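Long-range contacts in TqaL (Neurospora crassa, PDB 7EEH), which belongs to the 2OG-Fe dioxygenase family of the cupin clan and holds a bound iron(III) ion: residues Arg80-Ser86 / Asp157-Leu163; Arg8-Tyr14 / Leu46-Ala50; Leu203-Ser207 / Arg234-Arg238; Ile21-Arg25 / Phe136-His142. The protein carries 1 engineered substitution. All blocks are in the same frame, centred on the assembly; numbering follows the deposited sequence.

Contact 1: residues Arg80-Ser86 / Asp157-Leu163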
loop_
_atom_site.group_PDB
_atom_site.type_symbol
_atom_site.label_atom_id
_atom_site.label_comp_id
_atom_site.label_asym_id
_atom_site.label_seq_id
_atom_site.Cartn_x
_atom_site.Cartn_y
_atom_site.Cartn_z
ATOM N N ARG B 80 30.938 14.581 12.130
ATOM C CA ARG B 80 31.084 13.138 12.231
ATOM C C ARG B 80 29.913 12.587 13.024
ATOM O O ARG B 80 29.574 13.120 14.088
ATOM C CB ARG B 80 32.393 12.746 12.918
ATOM C CG ARG B 80 33.660 13.065 12.144
ATOM C CD ARG B 80 34.892 12.935 13.050
ATOM N NE ARG B 80 35.093 11.571 13.490
ATOM C CZ ARG B 80 35.050 11.142 14.748
ATOM N NH1 ARG B 80 34.831 11.967 15.767
ATOM N NH2 ARG B 80 35.238 9.859 14.976
ATOM N N PHE B 81 29.309 11.520 12.509
ATOM C CA PHE B 81 28.253 10.803 13.202
ATOM C C PHE B 81 28.656 9.346 13.336
ATOM O O PHE B 81 29.533 8.858 12.626
ATOM C CB PHE B 81 26.913 10.917 12.476
ATOM C CG PHE B 81 26.425 12.328 12.330
ATOM C CD1 PHE B 81 26.855 13.116 11.275
ATOM C CD2 PHE B 81 25.541 12.866 13.250
ATOM C CE1 PHE B 81 26.411 14.425 11.139
ATOM C CE2 PHE B 81 25.094 14.177 13.125
ATOM C CZ PHE B 81 25.531 14.955 12.068
ATOM N N CYS B 82 28.020 8.667 14.280
ATOM C CA CYS B 82 28.232 7.252 14.532
ATOM C C CYS B 82 26.912 6.516 14.348
ATOM O O CYS B 82 25.919 6.836 15.008
ATOM C CB CYS B 82 28.771 7.018 15.947
ATOM S SG CYS B 82 28.834 5.263 16.390
ATOM N N PHE B 83 26.890 5.556 13.434
ATOM C CA PHE B 83 25.821 4.567 13.412
ATOM C C PHE B 83 26.189 3.493 14.435
ATOM O O PHE B 83 27.138 2.733 14.227
ATOM C CB PHE B 83 25.654 3.981 12.013
ATOM C CG PHE B 83 24.995 4.913 11.021
ATOM C CD1 PHE B 83 23.655 5.234 11.130
ATOM C CD2 PHE B 83 25.717 5.435 9.960
ATOM C CE1 PHE B 83 23.047 6.064 10.198
ATOM C CE2 PHE B 83 25.121 6.269 9.029
ATOM C CZ PHE B 83 23.783 6.587 9.151
ATOM N N ASP B 84 25.476 3.458 15.556
ATOM C CA ASP B 84 25.768 2.553 16.664
ATOM C C ASP B 84 24.724 1.443 16.652
ATOM O O ASP B 84 23.558 1.673 16.999
ATOM C CB ASP B 84 25.755 3.309 17.994
ATOM C CG ASP B 84 26.295 2.478 19.148
ATOM O OD1 ASP B 84 26.174 1.239 19.100
ATOM O OD2 ASP B 84 26.848 3.073 20.100
ATOM N N PHE B 85 25.133 0.247 16.265
ATOM C CA PHE B 85 24.179 -0.843 16.136
ATOM C C PHE B 85 24.062 -1.687 17.399
ATOM O O PHE B 85 23.338 -2.684 17.392
ATOM C CB PHE B 85 24.530 -1.694 14.920
ATOM C CG PHE B 85 24.063 -1.081 13.637
ATOM C CD1 PHE B 85 22.711 -1.044 13.332
ATOM C CD2 PHE B 85 24.956 -0.484 12.769
ATOM C CE1 PHE B 85 22.267 -0.457 12.165
ATOM C CE2 PHE B 85 24.515 0.114 11.601
ATOM C CZ PHE B 85 23.174 0.122 11.299
ATOM N N SER B 86 24.733 -1.293 18.482
ATOM C CA SER B 86 24.444 -1.837 19.803
ATOM C C SER B 86 23.350 -1.038 20.493
ATOM O O SER B 86 22.393 -1.607 21.013
ATOM C CB SER B 86 25.702 -1.844 20.672
ATOM O OG SER B 86 26.759 -2.489 20.003
ATOM N N ASP B 157 30.659 -2.958 15.800
ATOM C CA ASP B 157 29.231 -2.688 15.726
ATOM C C ASP B 157 28.924 -1.206 15.496
ATOM O O ASP B 157 27.765 -0.794 15.624
ATOM C CB ASP B 157 28.548 -3.161 17.007
ATOM C CG ASP B 157 29.149 -2.530 18.259
ATOM O OD1 ASP B 157 30.028 -1.644 18.159
ATOM O OD2 ASP B 157 28.737 -2.924 19.367
ATOM N N LYS B 158 29.936 -0.402 15.190
ATOM C CA LYS B 158 29.808 1.037 15.010
ATOM C C LYS B 158 30.344 1.421 13.641
ATOM O O LYS B 158 31.360 0.880 13.196
ATOM C CB LYS B 158 30.592 1.815 16.081
ATOM C CG LYS B 158 29.957 1.831 17.462
ATOM C CD LYS B 158 31.013 1.916 18.562
ATOM C CE LYS B 158 30.417 1.640 19.949
ATOM N NZ LYS B 158 29.615 0.365 20.002
ATOM N N TRP B 159 29.662 2.351 12.972
ATOM C CA TRP B 159 30.173 2.970 11.760
ATOM C C TRP B 159 30.438 4.445 12.023
ATOM O O TRP B 159 29.749 5.077 12.822
ATOM C CB TRP B 159 29.196 2.877 10.577
ATOM C CG TRP B 159 28.657 1.525 10.193
ATOM C CD1 TRP B 159 27.754 0.784 10.880
ATOM C CD2 TRP B 159 28.938 0.798 8.986
ATOM N NE1 TRP B 159 27.475 -0.378 10.202
ATOM C CE2 TRP B 159 28.190 -0.395 9.037
ATOM C CE3 TRP B 159 29.771 1.031 7.880
ATOM C CZ2 TRP B 159 28.238 -1.353 8.031
ATOM C CZ3 TRP B 159 29.819 0.079 6.871
ATOM C CH2 TRP B 159 29.062 -1.106 6.960
ATOM N N VAL B 160 31.427 4.985 11.327
ATOM C CA VAL B 160 31.687 6.419 11.299
ATOM C C VAL B 160 31.062 6.966 10.032
ATOM O O VAL B 160 31.334 6.463 8.937
ATOM C CB VAL B 160 33.193 6.727 11.320
ATOM C CG1 VAL B 160 33.420 8.249 11.338
ATOM C CG2 VAL B 160 33.861 6.046 12.490
ATOM N N CYS B 161 30.233 7.994 10.172
ATOM C CA CYS B 161 29.632 8.661 9.028
ATOM C C CYS B 161 30.093 10.110 9.045
ATOM O O CYS B 161 29.704 10.880 9.936
ATOM C CB CYS B 161 28.112 8.568 9.065
ATOM S SG CYS B 161 27.320 9.527 7.741
ATOM N N THR B 162 30.938 10.476 8.087
ATOM C CA THR B 162 31.358 11.859 7.932
ATOM C C THR B 162 30.418 12.537 6.942
ATOM O O THR B 162 30.320 12.120 5.784
ATOM C CB THR B 162 32.809 11.966 7.458
ATOM O OG1 THR B 162 33.629 11.118 8.260
ATOM C CG2 THR B 162 33.303 13.396 7.630
ATOM N N LEU B 163 29.718 13.564 7.408
ATOM C CA LEU B 163 28.701 14.256 6.627
ATOM C C LEU B 163 29.167 15.664 6.274
ATOM O O LEU B 163 29.499 16.445 7.167
ATOM C CB LEU B 163 27.378 14.309 7.391
ATOM C CG LEU B 163 26.438 14.983 6.386
ATOM C CD1 LEU B 163 25.485 14.078 5.696
ATOM C CD2 LEU B 163 25.781 16.247 6.967
#

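Contact 2: residues Arg8-Tyr14 / Leu46-Ala50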
loop_
_atom_site.group_PDB
_atom_site.type_symbol
_atom_site.label_atom_id
_atom_site.label_comp_id
_atom_site.label_asym_id
_atom_site.label_seq_id
_atom_site.Cartn_x
_atom_site.Cartn_y
_atom_site.Cartn_z
ATOM N N ARG B 8 5.025 7.647 16.861
ATOM C CA ARG B 8 5.205 7.126 15.516
ATOM C C ARG B 8 5.409 5.614 15.510
ATOM O O ARG B 8 5.150 4.973 14.485
ATOM C CB ARG B 8 6.383 7.857 14.861
ATOM C CG ARG B 8 6.655 7.494 13.409
ATOM C CD ARG B 8 7.261 8.687 12.666
ATOM N NE ARG B 8 6.230 9.643 12.272
ATOM C CZ ARG B 8 5.341 9.443 11.298
ATOM N NH1 ARG B 8 5.338 8.307 10.605
ATOM N NH2 ARG B 8 4.441 10.381 11.023
ATOM N N VAL B 9 5.841 5.022 16.632
ATOM C CA VAL B 9 6.021 3.577 16.699
ATOM C C VAL B 9 4.701 2.829 16.469
ATOM O O VAL B 9 4.711 1.643 16.136
ATOM C CB VAL B 9 6.680 3.180 18.044
ATOM C CG1 VAL B 9 5.724 3.396 19.213
ATOM C CG2 VAL B 9 7.167 1.731 18.001
ATOM N N PHE B 10 3.568 3.506 16.591
ATOM C CA PHE B 10 2.267 2.905 16.313
ATOM C C PHE B 10 1.658 3.362 14.991
ATOM O O PHE B 10 0.542 2.936 14.652
ATOM C CB PHE B 10 1.304 3.214 17.460
ATOM C CG PHE B 10 1.779 2.697 18.797
ATOM C CD1 PHE B 10 1.972 1.339 18.995
ATOM C CD2 PHE B 10 2.037 3.559 19.837
ATOM C CE1 PHE B 10 2.403 0.854 20.220
ATOM C CE2 PHE B 10 2.474 3.076 21.066
ATOM C CZ PHE B 10 2.654 1.729 21.253
ATOM N N ASN B 11 2.350 4.200 14.243
ATOM C CA ASN B 11 1.770 4.810 13.050
ATOM C C ASN B 11 1.928 3.883 11.848
ATOM O O ASN B 11 3.055 3.534 11.499
ATOM C CB ASN B 11 2.463 6.140 12.781
ATOM C CG ASN B 11 1.733 6.976 11.755
ATOM O OD1 ASN B 11 1.158 6.448 10.796
ATOM N ND2 ASN B 11 1.756 8.296 11.946
ATOM N N PRO B 12 0.844 3.477 11.180
ATOM C CA PRO B 12 1.007 2.555 10.038
ATOM C C PRO B 12 1.930 3.086 8.957
ATOM O O PRO B 12 2.637 2.299 8.322
ATOM C CB PRO B 12 -0.429 2.382 9.515
ATOM C CG PRO B 12 -1.305 2.750 10.690
ATOM C CD PRO B 12 -0.573 3.819 11.420
ATOM N N SER B 13 1.950 4.403 8.727
ATOM C CA SER B 13 2.779 4.961 7.668
ATOM C C SER B 13 4.264 4.847 7.973
ATOM O O SER B 13 5.082 4.884 7.056
ATOM C CB SER B 13 2.406 6.427 7.438
ATOM O OG SER B 13 2.869 7.216 8.511
ATOM N N TYR B 14 4.634 4.716 9.245
ATOM C CA TYR B 14 6.016 4.412 9.589
ATOM C C TYR B 14 6.432 3.049 9.026
ATOM O O TYR B 14 7.462 2.920 8.354
ATOM C CB TYR B 14 6.160 4.464 11.115
ATOM C CG TYR B 14 7.513 4.075 11.649
ATOM C CD1 TYR B 14 8.636 4.823 11.342
ATOM C CD2 TYR B 14 7.658 2.975 12.491
ATOM C CE1 TYR B 14 9.891 4.475 11.847
ATOM C CE2 TYR B 14 8.906 2.618 13.005
ATOM C CZ TYR B 14 10.018 3.383 12.672
ATOM O OH TYR B 14 11.253 3.050 13.158
ATOM N N LEU B 46 8.921 11.486 5.373
ATOM C CA LEU B 46 7.736 11.774 6.184
ATOM C C LEU B 46 7.374 10.579 7.054
ATOM O O LEU B 46 7.135 10.716 8.260
ATOM C CB LEU B 46 6.559 12.144 5.278
ATOM C CG LEU B 46 6.653 13.504 4.581
ATOM C CD1 LEU B 46 5.535 13.681 3.568
ATOM C CD2 LEU B 46 6.594 14.607 5.613
ATOM N N GLY B 47 7.340 9.384 6.453
ATOM C CA GLY B 47 7.004 8.195 7.210
ATOM C C GLY B 47 7.955 7.947 8.352
ATOM O O GLY B 47 7.558 7.404 9.382
ATOM N N LEU B 48 9.219 8.350 8.195
ATOM C CA LEU B 48 10.225 8.176 9.229
ATOM C C LEU B 48 10.133 9.227 10.320
ATOM O O LEU B 48 10.745 9.049 11.378
ATOM C CB LEU B 48 11.640 8.242 8.642
ATOM C CG LEU B 48 11.952 7.117 7.699
ATOM C CD1 LEU B 48 13.439 7.135 7.226
ATOM C CD2 LEU B 48 11.525 5.920 8.531
ATOM N N GLY B 49 9.423 10.325 10.081
ATOM C CA GLY B 49 9.340 11.356 11.094
ATOM C C GLY B 49 9.691 12.766 10.655
ATOM O O GLY B 49 9.623 13.683 11.477
ATOM N N ALA B 50 10.060 12.970 9.392
ATOM C CA ALA B 50 10.357 14.320 8.916
ATOM C C ALA B 50 9.099 15.181 8.936
ATOM O O ALA B 50 8.029 14.733 8.524
ATOM C CB ALA B 50 10.910 14.283 7.487
#

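Contact 3: residues Leu203-Ser207 / Arg234-Arg238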
loop_
_atom_site.group_PDB
_atom_site.type_symbol
_atom_site.label_atom_id
_atom_site.label_comp_id
_atom_site.label_asym_id
_atom_site.label_seq_id
_atom_site.Cartn_x
_atom_site.Cartn_y
_atom_site.Cartn_z
ATOM N N LEU B 203 20.516 22.212 -16.680
ATOM C CA LEU B 203 20.202 20.806 -16.449
ATOM C C LEU B 203 20.279 19.969 -17.717
ATOM O O LEU B 203 20.726 18.816 -17.671
ATOM C CB LEU B 203 18.813 20.683 -15.818
ATOM C CG LEU B 203 18.821 21.257 -14.402
ATOM C CD1 LEU B 203 17.423 21.559 -13.882
ATOM C CD2 LEU B 203 19.561 20.303 -13.466
ATOM N N ALA B 204 19.862 20.533 -18.853
ATOM C CA ALA B 204 19.819 19.763 -20.091
ATOM C C ALA B 204 21.200 19.245 -20.475
ATOM O O ALA B 204 21.331 18.128 -20.990
ATOM C CB ALA B 204 19.231 20.611 -21.221
ATOM N N ALA B 205 22.242 20.028 -20.224
ATOM C CA ALA B 205 23.587 19.580 -20.548
ATOM C C ALA B 205 23.995 18.470 -19.581
ATOM O O ALA B 205 23.218 18.019 -18.734
ATOM C CB ALA B 205 24.554 20.760 -20.518
ATOM N N ASN B 206 25.210 17.963 -19.728
ATOM C CA ASN B 206 25.701 17.035 -18.717
ATOM C C ASN B 206 26.420 17.847 -17.643
ATOM O O ASN B 206 27.644 17.844 -17.498
ATOM C CB ASN B 206 26.557 15.947 -19.343
ATOM C CG ASN B 206 25.777 14.656 -19.529
ATOM O OD1 ASN B 206 24.561 14.693 -19.727
ATOM N ND2 ASN B 206 26.458 13.515 -19.450
ATOM N N SER B 207 25.596 18.597 -16.909
ATOM C CA SER B 207 26.040 19.387 -15.769
ATOM C C SER B 207 25.839 18.609 -14.464
ATOM O O SER B 207 24.748 18.096 -14.191
ATOM C CB SER B 207 25.284 20.720 -15.762
ATOM O OG SER B 207 25.050 21.227 -14.465
ATOM N N ARG B 234 24.845 6.128 -15.063
ATOM C CA ARG B 234 24.905 7.568 -15.267
ATOM C C ARG B 234 23.707 8.177 -14.559
ATOM O O ARG B 234 22.569 7.756 -14.783
ATOM C CB ARG B 234 24.894 7.930 -16.761
ATOM C CG ARG B 234 24.947 9.431 -17.082
ATOM C CD ARG B 234 23.544 10.081 -17.074
ATOM N NE ARG B 234 23.528 11.399 -17.692
ATOM C CZ ARG B 234 22.539 12.280 -17.545
ATOM N NH1 ARG B 234 21.484 11.988 -16.793
ATOM N NH2 ARG B 234 22.604 13.458 -18.149
ATOM N N VAL B 235 23.955 9.185 -13.734
ATOM C CA VAL B 235 22.910 9.763 -12.911
ATOM C C VAL B 235 23.113 11.270 -12.802
ATOM O O VAL B 235 24.233 11.774 -12.940
ATOM C CB VAL B 235 22.891 9.081 -11.531
ATOM C CG1 VAL B 235 23.864 9.725 -10.583
ATOM C CG2 VAL B 235 21.540 9.130 -10.998
ATOM N N GLN B 236 22.015 11.996 -12.567
ATOM C CA GLN B 236 22.078 13.453 -12.466
ATOM C C GLN B 236 21.052 13.947 -11.451
ATOM O O GLN B 236 19.850 13.907 -11.717
ATOM C CB GLN B 236 21.834 14.101 -13.825
ATOM C CG GLN B 236 22.049 15.608 -13.811
ATOM C CD GLN B 236 21.515 16.283 -15.057
ATOM O OE1 GLN B 236 20.437 15.949 -15.543
ATOM N NE2 GLN B 236 22.272 17.232 -15.586
ATOM N N HIS B 237 21.514 14.449 -10.308
ATOM C CA HIS B 237 20.591 15.077 -9.377
ATOM C C HIS B 237 20.014 16.338 -10.003
ATOM O O HIS B 237 20.746 17.146 -10.575
ATOM C CB HIS B 237 21.281 15.449 -8.070
ATOM C CG HIS B 237 22.033 14.333 -7.413
ATOM N ND1 HIS B 237 23.215 13.836 -7.912
ATOM C CD2 HIS B 237 21.821 13.689 -6.238
ATOM C CE1 HIS B 237 23.685 12.912 -7.089
ATOM N NE2 HIS B 237 22.862 12.811 -6.062
ATOM N N ARG B 238 18.702 16.512 -9.894
ATOM C CA ARG B 238 18.063 17.735 -10.379
ATOM C C ARG B 238 16.960 18.260 -9.478
ATOM O O ARG B 238 16.634 19.443 -9.574
ATOM C CB ARG B 238 17.476 17.531 -11.790
ATOM C CG ARG B 238 18.301 16.625 -12.702
ATOM C CD ARG B 238 17.493 16.074 -13.872
ATOM N NE ARG B 238 16.634 17.089 -14.454
ATOM C CZ ARG B 238 16.279 17.125 -15.733
ATOM N NH1 ARG B 238 16.717 16.190 -16.566
ATOM N NH2 ARG B 238 15.487 18.101 -16.178
#

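Contact 4: residues Ile21-Arg25 / Phe136-His142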
loop_
_atom_site.group_PDB
_atom_site.type_symbol
_atom_site.label_atom_id
_atom_site.label_comp_id
_atom_site.label_asym_id
_atom_site.label_seq_id
_atom_site.Cartn_x
_atom_site.Cartn_y
_atom_site.Cartn_z
ATOM N N ILE B 21 11.551 0.970 2.085
ATOM C CA ILE B 21 12.998 1.098 2.234
ATOM C C ILE B 21 13.667 -0.271 2.165
ATOM O O ILE B 21 14.728 -0.421 1.553
ATOM C CB ILE B 21 13.344 1.837 3.539
ATOM C CG1 ILE B 21 12.873 3.290 3.455
ATOM C CG2 ILE B 21 14.851 1.743 3.837
ATOM C CD1 ILE B 21 12.913 4.027 4.804
HETATM N N MSE B 22 13.019 -1.296 2.704
HETATM C CA MSE B 22 13.532 -2.679 2.590
HETATM C C MSE B 22 13.551 -3.115 1.108
HETATM O O MSE B 22 14.464 -3.801 0.726
HETATM C CB MSE B 22 12.748 -3.600 3.514
HETATM C CG MSE B 22 12.943 -3.307 4.961
HETATM SE SE MSE B 22 14.785 -3.524 5.483
HETATM C CE MSE B 22 15.441 -1.836 5.691
ATOM N N LYS B 23 12.559 -2.715 0.314
ATOM C CA LYS B 23 12.607 -3.018 -1.116
ATOM C C LYS B 23 13.812 -2.351 -1.785
ATOM O O LYS B 23 14.538 -2.982 -2.563
ATOM C CB LYS B 23 11.314 -2.579 -1.799
ATOM C CG LYS B 23 10.105 -3.389 -1.390
ATOM C CD LYS B 23 8.859 -2.837 -2.066
ATOM C CE LYS B 23 7.677 -3.776 -1.859
ATOM N NZ LYS B 23 6.390 -3.043 -2.033
ATOM N N LEU B 24 14.030 -1.063 -1.508
ATOM C CA LEU B 24 15.201 -0.379 -2.051
ATOM C C LEU B 24 16.481 -1.077 -1.618
ATOM O O LEU B 24 17.433 -1.185 -2.401
ATOM C CB LEU B 24 15.214 1.098 -1.613
ATOM C CG LEU B 24 14.085 1.961 -2.182
ATOM C CD1 LEU B 24 14.028 3.353 -1.527
ATOM C CD2 LEU B 24 14.228 2.077 -3.687
ATOM N N ARG B 25 16.524 -1.553 -0.370
ATOM C CA ARG B 25 17.712 -2.246 0.119
ATOM C C ARG B 25 18.001 -3.504 -0.703
ATOM O O ARG B 25 19.159 -3.787 -1.029
ATOM C CB ARG B 25 17.530 -2.597 1.597
ATOM C CG ARG B 25 18.670 -3.397 2.205
ATOM C CD ARG B 25 18.430 -3.630 3.671
ATOM N NE ARG B 25 19.505 -4.343 4.342
ATOM C CZ ARG B 25 19.687 -5.659 4.275
ATOM N NH1 ARG B 25 18.880 -6.421 3.540
ATOM N NH2 ARG B 25 20.704 -6.208 4.921
ATOM N N PHE B 136 17.371 6.601 7.202
ATOM C CA PHE B 136 17.219 5.945 5.904
ATOM C C PHE B 136 18.488 5.204 5.508
ATOM O O PHE B 136 18.448 4.018 5.157
ATOM C CB PHE B 136 16.857 6.994 4.847
ATOM C CG PHE B 136 16.879 6.496 3.403
ATOM C CD1 PHE B 136 15.748 5.915 2.834
ATOM C CD2 PHE B 136 17.987 6.706 2.598
ATOM C CE1 PHE B 136 15.739 5.526 1.494
ATOM C CE2 PHE B 136 17.991 6.324 1.266
ATOM C CZ PHE B 136 16.859 5.727 0.711
ATOM N N LYS B 137 19.627 5.891 5.555
ATOM C CA LYS B 137 20.880 5.273 5.123
ATOM C C LYS B 137 21.261 4.099 6.020
ATOM O O LYS B 137 21.666 3.039 5.527
ATOM C CB LYS B 137 22.006 6.310 5.099
ATOM C CG LYS B 137 23.336 5.714 4.637
ATOM C CD LYS B 137 24.455 6.742 4.426
ATOM C CE LYS B 137 25.632 6.061 3.690
ATOM N NZ LYS B 137 26.841 6.914 3.539
ATOM N N GLY B 138 21.150 4.273 7.344
ATOM C CA GLY B 138 21.518 3.192 8.254
ATOM C C GLY B 138 20.682 1.946 8.037
ATOM O O GLY B 138 21.192 0.821 8.068
HETATM N N MSE B 139 19.396 2.151 7.785
HETATM C CA MSE B 139 18.437 1.050 7.543
HETATM C C MSE B 139 18.835 0.254 6.303
HETATM O O MSE B 139 18.786 -0.915 6.365
HETATM C CB MSE B 139 17.007 1.569 7.382
HETATM C CG MSE B 139 16.322 1.912 8.656
HETATM SE SE MSE B 139 14.472 2.303 8.321
HETATM C CE MSE B 139 14.007 1.061 6.989
ATOM N N ILE B 140 19.239 0.923 5.241
ATOM C CA ILE B 140 19.606 0.250 3.997
ATOM C C ILE B 140 20.948 -0.468 4.146
ATOM O O ILE B 140 21.073 -1.658 3.837
ATOM C CB ILE B 140 19.634 1.260 2.837
ATOM C CG1 ILE B 140 18.217 1.728 2.521
ATOM C CG2 ILE B 140 20.288 0.643 1.602
ATOM C CD1 ILE B 140 18.166 2.754 1.436
ATOM N N CYS B 141 21.967 0.239 4.637
ATOM C CA CYS B 141 23.316 -0.323 4.628
ATOM C C CYS B 141 23.485 -1.432 5.660
ATOM O O CYS B 141 24.340 -2.306 5.487
ATOM C CB CYS B 141 24.338 0.783 4.879
ATOM S SG CYS B 141 24.332 1.997 3.556
ATOM N N HIS B 142 22.692 -1.402 6.731
ATOM C CA HIS B 142 22.735 -2.415 7.781
ATOM C C HIS B 142 22.596 -3.812 7.200
ATOM O O HIS B 142 21.633 -4.105 6.489
ATOM C CB HIS B 142 21.606 -2.146 8.781
ATOM C CG HIS B 142 21.575 -3.089 9.943
ATOM N ND1 HIS B 142 20.398 -3.504 10.531
ATOM C CD2 HIS B 142 22.574 -3.684 10.636
ATOM C CE1 HIS B 142 20.674 -4.321 11.531
ATOM N NE2 HIS B 142 21.987 -4.449 11.615
#

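Contact 1: residues Arg80-Ser86 / Asp157-Leu163
Strands 74-84 and 158-170 are antiparallel neighbours in the large sheet, consistent with the cupin-type beta fold of the family. Arg80 opens the pairing opposite Thr162, its guanidinium turned to the carbonyls of Ser294 and Glu94. Phe81 and Cys161 form a hydrogen-bonded pair, with both Phe81 N to Cys161 O and Cys161 N to Phe81 O at 2.7 Å, and the Phe81 CE1 edge meets Leu163 CB at 3.9 Å. At Cys82, SG lies 3.8 Å from Lys158 CG. Phe83 pairs with Trp159 (Trp159 N to Phe83 O 2.8 Å) and packs CE2 on Cys161 CB at 3.8 Å. Asp84 makes a salt bridge with Arg91 and a long one with Lys158 (OD1 to NZ 3.7 Å), whose NZ is closer to Asp157 OD1 (2.8 Å). Phe85 N still reaches Asp157 O at 2.9 Å, and its ring meets Trp159 rim to rim. The Cys82 face is thus mixed, with Arg80, Asp84 and Lys158 beside Val160 and Thr162, whereas on the other Phe81, Phe83 and Leu163 pack against helix 128-141.

Contact 2: residues Arg8-Tyr14 / Leu46-Ala50
Gly47, in the last turn of helix 38-48, gives up more surface here than any other residue. Its bare CA comes within 3.8 Å of Ser13 O, and a beta carbon in the ideal position would lie only 2.9 Å from that oxygen, so glycine permits the close approach of the two backbones. Gly47 O in turn receives a CA-H...O contact from Tyr14 CA at 3.4 Å. Arg8 covers the same helix end from the other part of its segment: NH1 stands 2.7 Å from Gly47 O, Leu46 O and Gly49 N lie over one face of the guanidinium, and CD packs 3.7 Å from Gly49 CA. Tyr14 adds the apolar share, with CE1 4.0 Å from Leu48 CD2, while its hydroxyl hydrogen-bonds to the backbone of Leu309 at the C-terminus. Phe10, between these residues in sequence, turns instead to Arg25 and His142 of the second subunit. What meets here are two capped helix ends. Asn11 is the N-cap of helix 12-31, its OD1 accepting from Ser13 N at 3.0 Å, and Gly49, with its positive phi, terminates helix 38-48 in a Schellman motif.

Contact 3: residues Leu203-Ser207 / Arg234-Arg238
The Gln236 amide and the Arg234 guanidinium tie a loop to strand 231-236, outermost within this chain in its three-stranded antiparallel sheet. Gln236 NE2 donates to Leu203 O and to Ser207 O, both at 3.0 Å, so carbonyls from both ends of the 203-207 loop converge on one nitrogen; with only two protons for three acceptors, its contact to Ala205 O at 3.4 Å is weak and secondary. The loop contains an inverse gamma turn centred on Asn206, just ahead of strand 209-213, the neighbour of strand 231-236. Beside the amide, Arg234 NH2 donates to Asn206 OD1 at 2.8 Å with the oxygen near the guanidinium plane; Asn206 was modelled in two conformers, and this distance belongs to the one given here. Asn206 ND2 bonds to Leu231 O of the third subunit, and Ala204 O accepts from Arg232 of that same chain, which places the loop at a subunit interface. The His237 ring extends into the fold, where NE2 hydrogen-bonds to Thr193 O. Packing takes over toward Arg238. Leu203 CB sits over one face of the Arg238 guanidinium, and Leu203 CD2 touches Arg238 CB at 3.9 Å.

Contact 4: residues Ile21-Arg25 / Phe136-His142
Phe136, toward the start of this part of helix 128-141, presents its ring edge to helix 12-31: CD1 is 3.9 Å from Ile21 CD1, and CE1 is 4.1 Å from Leu24 CD1. One turn later, selenomethionine Met139 reaches across with its methyl group, which lies 3.3 Å from Ile21 CG2 (Met139 CE) and, again through CE, 3.5 Å from CE of Met22, also a selenomethionine. Ile140 is where the backbones come nearest, its CA 5.0 Å from Arg25 CA; its CG1 packs 3.6 Å from Ile21 CG2, so that Ile21 packs against Phe136, Met139 and Ile140. The short helical segments cross at -51°, with axes 9.2 Å apart, in a helical layer that packs on the large antiparallel sheet. At His142, where the chain leaves the helix, the backbone carbonyl accepts two hydrogen bonds from Arg25, from NE at 3.0 Å and from NH2 at 2.8 Å. The His142 ring stacks on Phe85, and Phe10 of the second subunit meets both this ring and, by a cation-pi interaction, Arg25. The chemistry thus changes along the crossing: an apolar core closes the interhelical space, while a buried guanidinium binds the carbonyl just past the helix end and reaches into the subunit interface.

How the contacts relate
Contact 4 links contacts 1 and 2. It touches contact 1 through Phe85 on His142 and Phe83 on Gly138, and contact 2 through Leu48, which packs on Ile21 and Phe136; the centres lie about 15 and 16 Å away. Contacts 2 and 4 share helix 12-31 and face the second subunit, where Phe10 of one chain meets Arg25 and His142 of the other. Contact 1 joins strands of the large antiparallel sheet against helix 128-141. Along the chain contact 4 interleaves with contacts 1 and 2, whereas contact 3 comes last, about 31 Å from contact 1 between centres. Contacts 1, 2 and 4 thus form one continuous region, while contact 3 stands apart in the smaller sheet, at the third subunit.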